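Local coordinates for protein UDP-N-acetylglucosamine 2-epimerase (Methanocaldococcus jannaschii, PDB 4NES) that probably catalyses the reversible epimerisation at C-2 of UDP-N-acetylglucosamine to UDP-N-acetylmannosamine, working as a homodimer of GT-B fold subunits, at residues Ala22-Asn27 with Asn52-Lys57; Glu77-Leu82 with Ser107-Asp112; Ala145-Ala150 with Asn346-Gly351; Ile237-Pro242 with Leu272-Leu277. All blocks are in the same frame, centred on the assembly; numbering follows the deposited sequence.

Interaction 1. Residues Ala22-Asn27 with Asn52-Lys57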
# COMPACT_ATOMS: atom_id res chain seq x y z
N ALA A 22 24.23 6.71 -14.84
CA ALA A 22 24.77 7.65 -13.86
C ALA A 22 25.49 6.94 -12.72
O ALA A 22 26.58 7.36 -12.31
CB ALA A 22 23.67 8.54 -13.33
N LEU A 23 24.91 5.86 -12.20
CA LEU A 23 25.54 5.07 -11.14
C LEU A 23 26.90 4.51 -11.55
O LEU A 23 27.80 4.40 -10.71
CB LEU A 23 24.64 3.93 -10.70
CG LEU A 23 23.42 4.32 -9.88
CD1 LEU A 23 22.42 3.16 -9.79
CD2 LEU A 23 23.84 4.76 -8.49
N GLU A 24 27.04 4.16 -12.82
CA GLU A 24 28.30 3.61 -13.34
C GLU A 24 29.45 4.60 -13.26
O GLU A 24 30.62 4.20 -13.28
CB GLU A 24 28.13 3.14 -14.78
CG GLU A 24 27.36 1.85 -14.92
CD GLU A 24 27.02 1.56 -16.36
OE1 GLU A 24 27.27 2.45 -17.21
OE2 GLU A 24 26.50 0.46 -16.64
N LYS A 25 29.14 5.88 -13.17
CA LYS A 25 30.17 6.92 -13.09
C LYS A 25 30.52 7.27 -11.64
O LYS A 25 31.23 8.24 -11.40
CB LYS A 25 29.70 8.19 -13.78
CG LYS A 25 29.34 7.99 -15.24
CD LYS A 25 28.82 9.28 -15.85
CE LYS A 25 28.54 9.11 -17.34
NZ LYS A 25 27.54 8.02 -17.61
N THR A 26 30.02 6.48 -10.70
CA THR A 26 30.25 6.75 -9.28
C THR A 26 30.94 5.59 -8.59
O THR A 26 31.13 4.53 -9.17
CB THR A 26 28.93 7.01 -8.53
OG1 THR A 26 28.24 5.77 -8.32
CG2 THR A 26 28.04 7.98 -9.27
N ASN A 27 31.29 5.81 -7.32
CA ASN A 27 31.84 4.76 -6.47
C ASN A 27 30.77 4.03 -5.65
O ASN A 27 31.09 3.28 -4.72
CB ASN A 27 32.86 5.37 -5.51
CG ASN A 27 33.78 4.33 -4.91
OD1 ASN A 27 34.35 3.51 -5.62
ND2 ASN A 27 33.91 4.36 -3.59
N ASN A 52 22.91 -1.90 -22.86
CA ASN A 52 24.24 -2.15 -22.29
C ASN A 52 24.19 -2.16 -20.75
O ASN A 52 24.97 -1.49 -20.07
CB ASN A 52 25.23 -1.10 -22.82
CG ASN A 52 26.68 -1.46 -22.55
OD1 ASN A 52 27.05 -2.63 -22.53
ND2 ASN A 52 27.50 -0.44 -22.36
N LEU A 53 23.24 -2.93 -20.22
CA LEU A 53 23.01 -3.00 -18.78
C LEU A 53 23.64 -4.25 -18.19
O LEU A 53 23.69 -5.29 -18.85
CB LEU A 53 21.51 -2.98 -18.47
CG LEU A 53 20.74 -1.77 -19.00
CD1 LEU A 53 19.28 -1.90 -18.65
CD2 LEU A 53 21.31 -0.45 -18.48
N PRO A 54 24.10 -4.17 -16.93
CA PRO A 54 24.71 -5.35 -16.31
C PRO A 54 23.68 -6.39 -15.93
O PRO A 54 22.49 -6.07 -15.74
CB PRO A 54 25.36 -4.78 -15.05
CG PRO A 54 24.54 -3.58 -14.72
CD PRO A 54 24.15 -2.99 -16.05
N ASN A 55 24.12 -7.64 -15.82
CA ASN A 55 23.25 -8.70 -15.33
C ASN A 55 22.77 -8.40 -13.93
O ASN A 55 23.55 -7.94 -13.08
CB ASN A 55 23.98 -10.04 -15.32
CG ASN A 55 24.60 -10.38 -16.65
OD1 ASN A 55 24.01 -10.15 -17.70
ND2 ASN A 55 25.81 -10.95 -16.61
N PRO A 56 21.49 -8.66 -13.66
CA PRO A 56 21.01 -8.57 -12.28
C PRO A 56 21.80 -9.51 -11.37
O PRO A 56 22.21 -10.59 -11.79
CB PRO A 56 19.57 -9.06 -12.39
CG PRO A 56 19.15 -8.69 -13.77
CD PRO A 56 20.39 -8.93 -14.61
N LYS A 57 22.01 -9.09 -10.13
CA LYS A 57 22.64 -9.95 -9.14
C LYS A 57 21.66 -11.03 -8.67
O LYS A 57 22.06 -12.15 -8.35
CB LYS A 57 23.15 -9.13 -7.95
CG LYS A 57 23.94 -9.95 -6.95
CD LYS A 57 24.56 -9.08 -5.88
CE LYS A 57 25.27 -9.93 -4.84
NZ LYS A 57 26.09 -9.10 -3.91
O HOH W 1 26.89 -2.19 -18.33

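Interaction 2. Residues Glu77-Leu82 with Ser107-Asp112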
# COMPACT_ATOMS: atom_id res chain seq x y z
N GLU A 77 9.93 -13.11 -1.68
CA GLU A 77 11.25 -13.30 -2.27
C GLU A 77 12.13 -12.06 -2.22
O GLU A 77 13.33 -12.18 -2.01
CB GLU A 77 11.13 -13.81 -3.71
CG GLU A 77 10.48 -15.18 -3.81
CD GLU A 77 11.22 -16.25 -3.02
OE1 GLU A 77 12.46 -16.29 -3.09
OE2 GLU A 77 10.55 -17.05 -2.34
N ILE A 78 11.54 -10.88 -2.39
CA ILE A 78 12.31 -9.65 -2.27
C ILE A 78 12.80 -9.51 -0.84
O ILE A 78 13.93 -9.11 -0.60
CB ILE A 78 11.50 -8.40 -2.68
CG1 ILE A 78 11.22 -8.40 -4.18
CG2 ILE A 78 12.23 -7.12 -2.34
CD1 ILE A 78 10.30 -7.27 -4.60
N GLU A 79 11.97 -9.87 0.13
CA GLU A 79 12.39 -9.73 1.52
C GLU A 79 13.58 -10.61 1.86
O GLU A 79 14.46 -10.19 2.60
CB GLU A 79 11.24 -10.01 2.47
CG GLU A 79 11.64 -9.76 3.92
CD GLU A 79 10.52 -9.98 4.89
OE1 GLU A 79 10.05 -11.13 4.97
OE2 GLU A 79 10.12 -9.01 5.56
N LYS A 80 13.62 -11.82 1.31
CA LYS A 80 14.76 -12.70 1.54
C LYS A 80 16.06 -12.04 1.08
O LYS A 80 17.07 -12.07 1.80
CB LYS A 80 14.57 -14.02 0.81
CG LYS A 80 13.50 -14.92 1.41
CD LYS A 80 13.32 -16.17 0.54
CE LYS A 80 12.21 -17.06 1.06
NZ LYS A 80 11.95 -18.19 0.12
N VAL A 81 16.03 -11.42 -0.09
CA VAL A 81 17.21 -10.72 -0.60
C VAL A 81 17.57 -9.51 0.24
O VAL A 81 18.74 -9.34 0.60
CB VAL A 81 17.02 -10.29 -2.06
CG1 VAL A 81 18.24 -9.51 -2.52
CG2 VAL A 81 16.78 -11.50 -2.94
N LEU A 82 16.59 -8.68 0.59
CA LEU A 82 16.89 -7.46 1.34
C LEU A 82 17.37 -7.73 2.76
O LEU A 82 18.18 -6.97 3.30
CB LEU A 82 15.71 -6.48 1.32
CG LEU A 82 15.31 -5.95 -0.06
CD1 LEU A 82 14.21 -4.92 0.08
CD2 LEU A 82 16.51 -5.37 -0.81
N SER A 107 9.88 -0.68 3.06
CA SER A 107 9.28 0.16 4.09
C SER A 107 9.17 -0.55 5.44
O SER A 107 9.46 0.03 6.48
CB SER A 107 7.91 0.68 3.64
OG SER A 107 6.94 -0.34 3.64
N LYS A 108 8.77 -1.82 5.43
CA LYS A 108 8.65 -2.56 6.68
C LYS A 108 10.01 -2.93 7.27
O LYS A 108 10.13 -3.18 8.46
CB LYS A 108 7.79 -3.82 6.51
CG LYS A 108 6.31 -3.54 6.19
CD LYS A 108 5.59 -2.93 7.39
CE LYS A 108 4.10 -2.70 7.11
NZ LYS A 108 3.32 -3.98 7.03
N LEU A 109 11.04 -2.97 6.42
CA LEU A 109 12.40 -3.23 6.88
C LEU A 109 13.11 -1.94 7.29
O LEU A 109 14.27 -1.97 7.69
CB LEU A 109 13.22 -3.93 5.80
CG LEU A 109 12.85 -5.38 5.46
CD1 LEU A 109 13.78 -5.93 4.37
CD2 LEU A 109 12.89 -6.27 6.70
N LYS A 110 12.41 -0.82 7.18
CA LYS A 110 12.93 0.51 7.51
C LYS A 110 14.10 0.91 6.60
O LYS A 110 15.04 1.59 7.02
CB LYS A 110 13.27 0.63 9.00
CG LYS A 110 12.08 0.24 9.87
CD LYS A 110 12.31 0.56 11.33
CE LYS A 110 11.20 -0.06 12.17
NZ LYS A 110 11.12 0.52 13.54
N ILE A 111 14.01 0.48 5.34
CA ILE A 111 14.97 0.86 4.31
C ILE A 111 14.34 1.96 3.47
O ILE A 111 13.22 1.80 2.97
CB ILE A 111 15.30 -0.33 3.39
CG1 ILE A 111 15.98 -1.45 4.18
CG2 ILE A 111 16.17 0.11 2.20
CD1 ILE A 111 16.11 -2.76 3.41
N ASP A 112 15.05 3.07 3.30
CA ASP A 112 14.53 4.19 2.52
C ASP A 112 14.17 3.78 1.09
O ASP A 112 14.95 3.11 0.40
CB ASP A 112 15.54 5.34 2.46
CG ASP A 112 15.68 6.08 3.78
OD1 ASP A 112 14.94 5.78 4.74
OD2 ASP A 112 16.55 6.98 3.85

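Interaction 3. Residues Ala145-Ala150 with Asn346-Gly351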
# COMPACT_ATOMS: atom_id res chain seq x y z
N ALA A 145 9.63 13.42 -8.88
CA ALA A 145 8.49 13.80 -9.70
C ALA A 145 8.96 14.33 -11.05
O ALA A 145 9.98 15.02 -11.14
CB ALA A 145 7.66 14.86 -8.97
N PRO A 146 8.24 13.99 -12.12
CA PRO A 146 8.73 14.45 -13.43
C PRO A 146 8.34 15.90 -13.73
O PRO A 146 9.02 16.55 -14.53
CB PRO A 146 8.04 13.50 -14.41
CG PRO A 146 6.78 13.11 -13.70
CD PRO A 146 7.17 13.00 -12.25
N THR A 147 7.28 16.39 -13.10
CA THR A 147 6.75 17.72 -13.40
C THR A 147 6.19 18.37 -12.15
O THR A 147 5.97 17.72 -11.12
CB THR A 147 5.57 17.64 -14.39
OG1 THR A 147 4.50 16.91 -13.78
CG2 THR A 147 5.96 16.98 -15.69
N GLU A 148 5.90 19.66 -12.26
CA GLU A 148 5.26 20.39 -11.17
C GLU A 148 3.84 19.90 -10.90
O GLU A 148 3.40 19.92 -9.76
CB GLU A 148 5.27 21.89 -11.45
CG GLU A 148 6.67 22.49 -11.54
CD GLU A 148 7.40 22.53 -10.21
OE1 GLU A 148 6.76 22.34 -9.15
OE2 GLU A 148 8.62 22.79 -10.22
N ILE A 149 3.14 19.43 -11.94
CA ILE A 149 1.82 18.81 -11.77
C ILE A 149 1.90 17.61 -10.82
O ILE A 149 1.10 17.47 -9.89
CB ILE A 149 1.21 18.35 -13.11
CG1 ILE A 149 0.82 19.57 -13.94
CG2 ILE A 149 0.02 17.43 -12.88
CD1 ILE A 149 -0.08 20.54 -13.22
N ALA A 150 2.90 16.76 -11.05
CA ALA A 150 3.12 15.60 -10.21
C ALA A 150 3.46 16.01 -8.78
O ALA A 150 2.95 15.43 -7.81
CB ALA A 150 4.22 14.72 -10.80
N ASN A 346 8.13 20.75 -24.57
CA ASN A 346 8.37 19.50 -23.84
C ASN A 346 8.40 19.76 -22.34
O ASN A 346 9.29 20.44 -21.83
CB ASN A 346 9.63 18.73 -24.28
CG ASN A 346 9.86 17.45 -23.45
OD1 ASN A 346 9.05 16.49 -23.47
ND2 ASN A 346 10.97 17.43 -22.72
N PRO A 347 7.42 19.20 -21.64
CA PRO A 347 7.21 19.41 -20.21
C PRO A 347 8.05 18.49 -19.34
O PRO A 347 8.03 18.64 -18.12
CB PRO A 347 5.73 19.06 -20.05
CG PRO A 347 5.49 18.01 -21.09
CD PRO A 347 6.35 18.39 -22.26
N PHE A 348 8.80 17.57 -19.95
CA PHE A 348 9.41 16.50 -19.17
C PHE A 348 10.89 16.66 -18.83
O PHE A 348 11.50 15.74 -18.28
CB PHE A 348 9.15 15.15 -19.84
CG PHE A 348 7.69 14.81 -19.94
CD1 PHE A 348 6.88 14.81 -18.81
CD2 PHE A 348 7.12 14.52 -21.17
CE1 PHE A 348 5.54 14.51 -18.90
CE2 PHE A 348 5.77 14.21 -21.27
CZ PHE A 348 4.98 14.21 -20.13
N GLY A 349 11.45 17.82 -19.14
CA GLY A 349 12.80 18.13 -18.72
C GLY A 349 13.84 18.04 -19.82
O GLY A 349 13.52 17.80 -20.99
N ASN A 350 15.10 18.23 -19.44
CA ASN A 350 16.15 18.34 -20.44
C ASN A 350 17.09 17.14 -20.51
O ASN A 350 18.19 17.23 -21.04
CB ASN A 350 16.91 19.67 -20.28
CG ASN A 350 16.08 20.86 -20.75
OD1 ASN A 350 15.48 20.83 -21.83
ND2 ASN A 350 16.04 21.90 -19.95
N GLY A 351 16.63 16.00 -20.00
CA GLY A 351 17.32 14.74 -20.28
C GLY A 351 18.51 14.41 -19.42
O GLY A 351 19.33 13.56 -19.79
O HOH W 2 9.97 18.82 -15.85

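Interaction 4. Residues Ile237-Pro242 with Leu272-Leu277. With UDP (uridine-5'-diphosphate), chain C; UD1 (uridine-diphosphate-N-acetylglucosamine), chain B.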
# COMPACT_ATOMS: atom_id res chain seq x y z
N ILE A 237 1.02 -0.17 -38.24
CA ILE A 237 1.99 -1.11 -37.69
C ILE A 237 1.66 -1.32 -36.22
O ILE A 237 1.64 -0.36 -35.45
CB ILE A 237 3.43 -0.60 -37.84
CG1 ILE A 237 3.77 -0.42 -39.33
CG2 ILE A 237 4.42 -1.57 -37.20
CD1 ILE A 237 5.16 0.16 -39.59
N PHE A 238 1.38 -2.56 -35.84
CA PHE A 238 0.90 -2.89 -34.50
C PHE A 238 1.93 -3.78 -33.81
O PHE A 238 2.09 -4.95 -34.17
CB PHE A 238 -0.45 -3.62 -34.65
CG PHE A 238 -1.14 -3.99 -33.34
CD1 PHE A 238 -0.77 -3.43 -32.13
CD2 PHE A 238 -2.18 -4.91 -33.36
CE1 PHE A 238 -1.42 -3.79 -30.95
CE2 PHE A 238 -2.84 -5.27 -32.19
CZ PHE A 238 -2.46 -4.71 -30.98
N SER A 239 2.66 -3.22 -32.85
CA SER A 239 3.53 -4.02 -31.99
C SER A 239 2.67 -4.58 -30.88
O SER A 239 2.14 -3.82 -30.06
CB SER A 239 4.65 -3.17 -31.40
OG SER A 239 5.36 -3.91 -30.41
N ILE A 240 2.52 -5.91 -30.84
CA ILE A 240 1.51 -6.53 -29.98
C ILE A 240 2.09 -7.15 -28.70
O ILE A 240 2.85 -8.12 -28.73
CB ILE A 240 0.67 -7.56 -30.78
CG1 ILE A 240 -0.42 -8.18 -29.91
CG2 ILE A 240 1.56 -8.63 -31.40
CD1 ILE A 240 -1.35 -9.06 -30.72
N HIS A 241 1.70 -6.57 -27.57
CA HIS A 241 2.12 -7.03 -26.24
C HIS A 241 1.61 -8.45 -26.03
O HIS A 241 0.53 -8.78 -26.50
CB HIS A 241 1.49 -6.09 -25.22
CG HIS A 241 1.98 -6.26 -23.82
ND1 HIS A 241 1.67 -7.35 -23.03
CD2 HIS A 241 2.70 -5.42 -23.02
CE1 HIS A 241 2.21 -7.21 -21.84
NE2 HIS A 241 2.83 -6.04 -21.80
N PRO A 242 2.39 -9.29 -25.34
CA PRO A 242 1.93 -10.68 -25.17
C PRO A 242 0.60 -10.83 -24.41
O PRO A 242 -0.14 -11.77 -24.70
CB PRO A 242 3.08 -11.35 -24.42
CG PRO A 242 3.85 -10.21 -23.79
CD PRO A 242 3.74 -9.09 -24.79
N LEU A 272 15.72 0.38 -29.57
CA LEU A 272 16.27 1.12 -30.70
C LEU A 272 15.35 1.02 -31.91
O LEU A 272 15.06 2.02 -32.59
CB LEU A 272 17.67 0.59 -31.06
CG LEU A 272 18.69 0.68 -29.94
CD1 LEU A 272 20.00 0.06 -30.41
CD2 LEU A 272 18.91 2.11 -29.50
N GLU A 273 14.88 -0.19 -32.17
CA GLU A 273 13.95 -0.44 -33.24
C GLU A 273 12.64 0.33 -33.03
O GLU A 273 12.11 0.95 -33.96
CB GLU A 273 13.69 -1.95 -33.35
CG GLU A 273 14.88 -2.75 -33.88
CD GLU A 273 15.94 -3.03 -32.83
OE1 GLU A 273 15.67 -2.86 -31.62
OE2 GLU A 273 17.05 -3.44 -33.22
N PHE A 274 12.13 0.31 -31.80
CA PHE A 274 10.86 0.97 -31.53
C PHE A 274 10.96 2.49 -31.64
O PHE A 274 10.04 3.14 -32.14
CB PHE A 274 10.27 0.55 -30.19
CG PHE A 274 8.80 0.83 -30.09
CD1 PHE A 274 7.91 0.07 -30.83
CD2 PHE A 274 8.33 1.87 -29.32
CE1 PHE A 274 6.55 0.33 -30.77
CE2 PHE A 274 6.96 2.13 -29.26
CZ PHE A 274 6.08 1.36 -30.00
N LEU A 275 12.07 3.06 -31.18
CA LEU A 275 12.28 4.50 -31.32
C LEU A 275 12.24 4.91 -32.79
O LEU A 275 11.67 5.95 -33.13
CB LEU A 275 13.63 4.91 -30.74
CG LEU A 275 13.70 4.99 -29.22
CD1 LEU A 275 15.15 5.23 -28.82
CD2 LEU A 275 12.82 6.11 -28.68
N MSE A 276 12.81 4.09 -33.66
CA MSE A 276 12.74 4.37 -35.08
C MSE A 276 11.30 4.31 -35.61
O MSE A 276 10.89 5.16 -36.41
CB MSE A 276 13.64 3.41 -35.86
CG MSE A 276 15.12 3.71 -35.71
SE MSE A 276 15.59 5.49 -36.36
CE MSE A 276 15.06 5.26 -38.22
N LEU A 277 10.54 3.33 -35.16
CA LEU A 277 9.14 3.26 -35.56
C LEU A 277 8.37 4.49 -35.06
O LEU A 277 7.55 5.04 -35.78
CB LEU A 277 8.49 1.98 -35.06
CG LEU A 277 8.97 0.70 -35.75
CD1 LEU A 277 8.41 -0.49 -35.00
CD2 LEU A 277 8.53 0.67 -37.21
N1 UDP C . 8.69 -0.28 -26.37
C2 UDP C . 9.65 -0.99 -26.99
N3 UDP C . 9.31 -1.89 -27.94
C4 UDP C . 8.03 -2.12 -28.30
C5 UDP C . 7.00 -1.40 -27.67
C6 UDP C . 7.37 -0.48 -26.69
O2 UDP C . 10.84 -0.83 -26.70
O4 UDP C . 7.73 -3.07 -29.27
C1' UDP C . 8.99 0.69 -25.30
C2' UDP C . 8.60 2.06 -25.48
O2' UDP C . 9.52 2.73 -26.31
C3' UDP C . 8.52 2.57 -24.11
C4' UDP C . 8.17 1.40 -23.31
O4' UDP C . 8.22 0.29 -24.17
O3' UDP C . 9.72 3.12 -23.63
C5' UDP C . 6.80 1.45 -22.74
O5' UDP C . 6.46 0.25 -22.09
PA UDP C . 4.97 -0.30 -22.04
O1A UDP C . 5.04 -1.81 -22.14
O2A UDP C . 4.17 0.32 -23.17
O3A UDP C . 4.37 0.04 -20.62
PB UDP C . 3.83 1.34 -19.94
O1B UDP C . 4.71 2.52 -20.31
O2B UDP C . 2.40 1.55 -20.35
O3B UDP C . 3.92 0.99 -18.48
C1' UD1 B . 2.69 -5.02 -16.70
C2' UD1 B . 2.32 -3.89 -15.79
C3' UD1 B . 1.95 -2.70 -16.54
C4' UD1 B . 2.96 -2.30 -17.53
C5' UD1 B . 3.37 -3.48 -18.38
C6' UD1 B . 4.53 -3.18 -19.25
C7' UD1 B . 1.30 -4.65 -13.57
C8' UD1 B . 0.04 -5.01 -12.83
N2' UD1 B . 1.16 -4.28 -14.95
O1' UD1 B . 1.59 -5.37 -17.45
O3' UD1 B . 1.71 -1.62 -15.63
O4' UD1 B . 2.48 -1.27 -18.36
O5' UD1 B . 3.77 -4.58 -17.57
O6' UD1 B . 4.54 -3.85 -20.46
O7' UD1 B . 2.39 -4.68 -13.00
N1 UD1 B . 3.50 -12.09 -20.65
C2 UD1 B . 4.33 -12.82 -21.40
N3 UD1 B . 5.65 -12.65 -21.31
C4 UD1 B . 6.17 -11.76 -20.45
C5 UD1 B . 5.34 -10.99 -19.66
C6 UD1 B . 3.97 -11.17 -19.78
O2 UD1 B . 3.89 -13.64 -22.19
O4 UD1 B . 7.53 -11.60 -20.38
C1B UD1 B . 2.03 -12.26 -20.75
C2B UD1 B . 1.47 -13.34 -19.92
O2' UD1 B . 0.39 -13.94 -20.58
C3B UD1 B . 1.00 -12.65 -18.74
C4B UD1 B . 0.49 -11.38 -19.31
O4B UD1 B . 1.36 -11.05 -20.38
O3B UD1 B . 0.03 -13.34 -18.00
C5B UD1 B . 0.47 -10.26 -18.33
O5B UD1 B . 1.69 -10.04 -17.66
PA UD1 B . 1.74 -9.08 -16.44
O1A UD1 B . 0.84 -9.61 -15.38
O2A UD1 B . 3.16 -8.98 -15.98
O3A UD1 B . 1.15 -7.69 -16.86
PB UD1 B . 1.46 -6.79 -18.14
O1B UD1 B . 0.23 -6.76 -18.98
O2B UD1 B . 2.74 -7.21 -18.81

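Interaction 1. Residues Ala22-Asn27 with Asn52-Lys57
Glu24 and Leu53 mark the closest backbone approach of the two segments, and even there their CA atoms are 10.1 Å apart, so side chains and water must span the gap. Each segment leaves the end of a helix, the first by a turn, the second by a Schellman motif. Leu23 to Thr26 form a type I turn, in which Leu23 O accepts both Thr26 N and Thr26 OG1, the hydroxyl at 2.8 Å from Leu23 O. At the other segment Asn52 adopts positive phi (57°) with two bonds back into the last helical turn, and the chain then runs extended through Leu53 and Pro54. Glu24 carries the contact. With CD anti to CA (chi2 170°), its carboxylate reaches across, where OE2 lies 4.2 Å from Pro54 CD and equally 4.2 Å from Asn52 O. These two oxygens are both acceptors and need a donor between them; a water supplies it, donating to Asn52 O at 2.7 Å and to Glu24 OE2 at 3.2 Å. Arg21 reinforces the bridge, since its NH2 makes a salt bridge with Glu24 OE2 and a hydrogen bond with Asn52 O. The burial is slight, 52 Å² in all, as befits a surface link. Around it, Leu53 packs on helix 10-23 and Phe48 of helix 45-50, Leu23 and Pro54 both touch Trp30 of strand 30-34, and Ala22 and Leu23 meet Val358 of helix 353-363.

Interaction 2. Residues Glu77-Leu82 with Ser107-Asp112
Leu109 reaches across to helix 67-85 with its two methyls divided between partners: CD1 rests 3.7 Å from Leu82 CB, while CD2 lies 4.1 Å from Glu79 OE2. Its CG stands anti to the carbonyl carbon (chi1 -70°), which carries the branch outward over the helix. Leu82 is approached most closely at CB, and a second methyl, Ile111 CD1, comes to that Leu82 CB at 4.3 Å. The two residues flanking the Lys110 reversal thus both pack on Leu82. Glu79 takes a different course: CG lies anti to the backbone N (chi1 -176°), and the extended chain runs obliquely past Leu109. Its carboxylate is gripped by the second subunit, OE1 by Thr66 OG1 and Glu69 N, OE2 by Gly68 N of that chain. These groups lie at and just before the start of helix 67-85 of the second subunit, whose positive end would be expected to stabilise the negative charge. Lys110, at positive phi, completes a Schellman motif that ends helix 97-108 and sends the chain toward strand 112-116. Helix 97-108 is the crossover between parallel strands 89-93 and 112-116, a beta-alpha-beta unit of the Rossmann-like N-terminal half, here with Glu79 taking part in the dimer interface.

Interaction 3. Residues Ala145-Ala150 with Asn346-Gly351
Thr147, the N-cap residue of helix 148-156, meets Pro347 and Phe348 of the loop that precedes helix 353-363; in a GT-B fold this tail follows the C-terminal Rossmann-like half and returns to the N-terminal one. The nearest backbone approach is between Pro146 CA and Phe348 CA, 6.1 Å apart. The threonine has a different task for each branch. OG1 sits between the backbone N and the carbonyl carbon (chi1 63°), and from there it turns back to accept Ala150 N at 3.2 Å, a capping bond that is nearly straight (165°). CG2 points across to the other segment, 3.6 Å from Pro347 O and 3.9 Å from Phe348 CD1, meeting the ring obliquely as the two side chains lie alongside one another. With an alanine here both branches go, which is likely to leave Ala150 N without its cap and to open a gap beside Phe348 CD1. Pro347 covers one face of the Phe348 ring, its CG 3.7 Å above the plane and over the centre. Around this pair, Phe348 also touches Glu293, Thr314 and Val172, while Thr147, Pro347 and Phe348 all touch Glu313. At Gly349 the backbone turns to phi 105°, where a beta carbon would press on the preceding carbonyl oxygen. No direct hydrogen bond joins the segments; Pro146 O and Pro347 O are 4.3 Å apart, and a single water donates to both, at 2.8 Å to Pro146 O and 3.0 Å to Pro347 O.

Interaction 4. Residues Ile237-Pro242 with Leu272-Leu277
Ser239 OG donates a 2.8 Å hydrogen bond to O4 of the uracil of UDP, while Ser239 CB rests 4.0 Å from Phe274 CE1, so this one side chain touches both the base and the ring against which the base lies. OG anti to the backbone N (chi1 171°) turns the hydroxyl to O4. Phe274 presents a ring face to the uracil: UDP C5 stands 3.4 Å above the ring plane, over its centre, and UDP C4 comes within 3.3 Å of Phe274 CD1. Replacing Phe274 with an alanine would probably leave the uracil without its aromatic support and free to tilt, and would open a gap beside Ser239 CB. Further along the helix the contact is purely apolar, Ile237 CD1 lying 4.2 Å from Leu277 CD2 with the side chains crossing at about a right angle. Past the strand end, the segment turns to the second nucleotide. His241 NE2 donates to O6' of UDP-N-acetylglucosamine at 3.1 Å, with that oxygen in the plane of the imidazole but the bond bent (139°). Its ND1 receives Arg243 N, capping helix 242-250 and fixing the ring's rotation, and the ring stacks on His207, the active-site residue by similarity. The strand end thus gives UDP its hydrogen bond and the helix its aromatic face, while the residues after the strand contact the sugar nucleotide, consistent with coupling of adjacent sites as in bacterial relatives, where UDP-N-acetylglucosamine is an allosteric activator.

In the fold
Interactions 3 and 4 are buried, interaction 2 is partly so, and interaction 1 lies on the surface. Interactions 1 and 2 belong to the N-terminal Rossmann-like half and interaction 4 to the C-terminal one, whereas interaction 3 joins the tail after the C-terminal half to the N-terminal half. Helix 353-363, which follows 346-351, also packs on helix 10-23 next to interaction 1. Chemistry follows place: a water joins the segments of both interactions 1 and 3, with a salt bridge beside it in the former, methyls dominate interaction 2 at the dimer interface, and in interaction 4 apolar packing adjoins bound nucleotides. Interactions 2 and 4 lie farthest apart, their centres about 35 Å from each other.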